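Local coordinates for protein carboxyl esterase NP (Bacillus subtilis, PDB 4CCW) that hydrolyses carboxylic esters to an alcohol and a carboxylate, as a carboxylesterase of the alpha/beta hydrolase superfamily, at residues A[102-107]-A[135-140]. Sequence-based numbering, arbitrary orientation.
Sequences GTRTDY and TMNFLL
Two helices of the alpha/beta hydrolase fold, 104-118 and 130-141, are tied together where R104, in the first turn of one, meets N137 of the other. With CG anti to the backbone N (chi1 -178°), N137 is directed at helix 104-118, crossing the arginine side chain at about a right angle, and its ND2 donates to R104 O at 3.0 Å. The bond is moderately bent (150° at the hydrogen), and the donor lies off the carbonyl plane. The other end of the amide, OD1, rests against the aliphatic base of the arginine, 3.6 Å from R104 CB. A water completes a bridge, donating to N137 OD1 at 2.9 Å and accepting from R104 NE at 3.1 Å, in the guanidinium plane, which stands 86° from the amide. R141 NE also donates to N137 OD1, so both ends of the buried amide are engaged. Beyond a bend at chi3, R104 NH1 donates hydrogen bonds to G219 O and A217 O, while the guanidinium makes a cation-pi contact with Y222. T103 N-caps helix 104-118, its OG1 accepting from D106 N at 3.0 Å. This polar side-chain-to-backbone link joins an N-capped helix start to the helix after strand 123-128, which in this fold follows the nucleophile elbow, as is probably the case here.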
loop_
_atom_site.group_PDB
_atom_site.type_symbol
_atom_site.label_atom_id
_atom_site.label_comp_id
_atom_site.label_asym_id
_atom_site.label_seq_id
_atom_site.Cartn_x
_atom_site.Cartn_y
_atom_site.Cartn_z
ATOM N N GLY A 102 1.922 -15.233 8.055
ATOM C CA GLY A 102 1.935 -14.619 6.725
ATOM C C GLY A 102 0.903 -15.147 5.744
ATOM O O GLY A 102 0.978 -14.859 4.539
ATOM N N THR A 103 -0.067 -15.928 6.225
ATOM C CA THR A 103 -1.102 -16.416 5.311
ATOM C C THR A 103 -2.035 -15.286 4.928
ATOM O O THR A 103 -2.099 -14.258 5.607
ATOM C CB THR A 103 -1.946 -17.570 5.880
ATOM O OG1 THR A 103 -2.791 -17.091 6.934
ATOM C CG2 THR A 103 -1.060 -18.703 6.370
ATOM N N ARG A 104 -2.772 -15.495 3.843
ATOM C CA ARG A 104 -3.738 -14.512 3.398
ATOM C C ARG A 104 -4.897 -14.414 4.401
ATOM O O ARG A 104 -5.469 -13.352 4.594
ATOM C CB ARG A 104 -4.225 -14.868 1.999
ATOM C CG ARG A 104 -3.083 -14.866 0.984
ATOM C CD ARG A 104 -3.602 -14.866 -0.450
ATOM N NE ARG A 104 -4.217 -16.136 -0.832
ATOM C CZ ARG A 104 -3.535 -17.223 -1.195
ATOM N NH1 ARG A 104 -2.190 -17.219 -1.215
ATOM N NH2 ARG A 104 -4.199 -18.325 -1.525
ATOM N N THR A 105 -5.221 -15.519 5.047
ATOM C CA THR A 105 -6.224 -15.495 6.115
ATOM C C THR A 105 -5.766 -14.600 7.278
ATOM O O THR A 105 -6.514 -13.732 7.733
ATOM C CB THR A 105 -6.550 -16.918 6.599
ATOM O OG1 THR A 105 -7.133 -17.655 5.516
ATOM C CG2 THR A 105 -7.537 -16.891 7.759
ATOM N N ASP A 106 -4.526 -14.799 7.729
ATOM C CA ASP A 106 -3.942 -14.005 8.817
ATOM C C ASP A 106 -3.997 -12.517 8.513
ATOM O O ASP A 106 -4.440 -11.731 9.342
ATOM C CB ASP A 106 -2.486 -14.418 9.078
ATOM C CG ASP A 106 -2.365 -15.769 9.770
ATOM O OD1 ASP A 106 -3.312 -16.193 10.462
ATOM O OD2 ASP A 106 -1.309 -16.413 9.617
ATOM N N TYR A 107 -3.545 -12.133 7.319
ATOM C CA TYR A 107 -3.544 -10.730 6.935
ATOM C C TYR A 107 -4.943 -10.095 6.900
ATOM O O TYR A 107 -5.105 -8.957 7.321
ATOM C CB TYR A 107 -2.805 -10.537 5.605
ATOM C CG TYR A 107 -1.280 -10.649 5.698
ATOM C CD1 TYR A 107 -0.544 -9.831 6.563
ATOM C CD2 TYR A 107 -0.575 -11.538 4.880
ATOM C CE1 TYR A 107 0.850 -9.915 6.621
ATOM C CE2 TYR A 107 0.812 -11.629 4.929
ATOM C CZ TYR A 107 1.521 -10.817 5.795
ATOM O OH TYR A 107 2.903 -10.916 5.837
ATOM N N THR A 135 -5.734 -5.052 -0.098
ATOM C CA THR A 135 -7.081 -4.521 -0.316
ATOM C C THR A 135 -7.960 -5.530 -1.052
ATOM O O THR A 135 -9.086 -5.796 -0.615
ATOM C CB THR A 135 -7.064 -3.152 -1.041
ATOM O OG1 THR A 135 -6.441 -2.182 -0.186
ATOM C CG2 THR A 135 -8.500 -2.677 -1.339
ATOM N N MET A 136 -7.452 -6.111 -2.134
ATOM C CA MET A 136 -8.229 -7.075 -2.897
ATOM C C MET A 136 -8.535 -8.300 -2.026
ATOM O O MET A 136 -9.659 -8.789 -2.007
ATOM C CB MET A 136 -7.494 -7.496 -4.181
ATOM C CG MET A 136 -8.302 -8.419 -5.079
ATOM S SD MET A 136 -9.701 -7.536 -5.780
ATOM C CE MET A 136 -9.032 -6.951 -7.300
ATOM N N ASN A 137 -7.537 -8.769 -1.290
ATOM C CA ASN A 137 -7.723 -9.942 -0.446
ATOM C C ASN A 137 -8.842 -9.679 0.585
ATOM O O ASN A 137 -9.699 -10.546 0.847
ATOM C CB ASN A 137 -6.395 -10.314 0.242
ATOM C CG ASN A 137 -6.504 -11.570 1.101
ATOM O OD1 ASN A 137 -6.766 -12.668 0.604
ATOM N ND2 ASN A 137 -6.274 -11.411 2.392
ATOM N N PHE A 138 -8.855 -8.465 1.131
ATOM C CA PHE A 138 -9.819 -8.100 2.187
ATOM C C PHE A 138 -11.239 -7.952 1.651
ATOM O O PHE A 138 -12.196 -8.460 2.248
ATOM C CB PHE A 138 -9.368 -6.826 2.912
ATOM C CG PHE A 138 -10.189 -6.480 4.133
ATOM C CD1 PHE A 138 -10.030 -7.192 5.321
ATOM C CD2 PHE A 138 -11.091 -5.429 4.104
ATOM C CE1 PHE A 138 -10.765 -6.859 6.457
ATOM C CE2 PHE A 138 -11.829 -5.089 5.226
ATOM C CZ PHE A 138 -11.665 -5.806 6.404
ATOM N N LEU A 139 -11.386 -7.246 0.538
ATOM C CA LEU A 139 -12.721 -7.026 -0.016
ATOM C C LEU A 139 -13.351 -8.337 -0.499
ATOM O O LEU A 139 -14.572 -8.472 -0.465
ATOM C CB LEU A 139 -12.711 -5.936 -1.107
ATOM C CG LEU A 139 -12.043 -6.239 -2.453
ATOM C CD1 LEU A 139 -13.045 -6.864 -3.419
ATOM C CD2 LEU A 139 -11.437 -4.969 -3.057
ATOM N N LEU A 140 -12.534 -9.295 -0.939
ATOM C CA LEU A 140 -13.062 -10.594 -1.364
ATOM C C LEU A 140 -13.542 -11.416 -0.177
ATOM O O LEU A 140 -14.518 -12.154 -0.283
ATOM C CB LEU A 140 -12.030 -11.386 -2.169
ATOM C CG LEU A 140 -11.706 -10.896 -3.585
ATOM C CD1 LEU A 140 -10.645 -11.775 -4.214
ATOM C CD2 LEU A 140 -12.937 -10.861 -4.478
HETATM O O HOH W 1 -7.201 -15.360 -0.465
#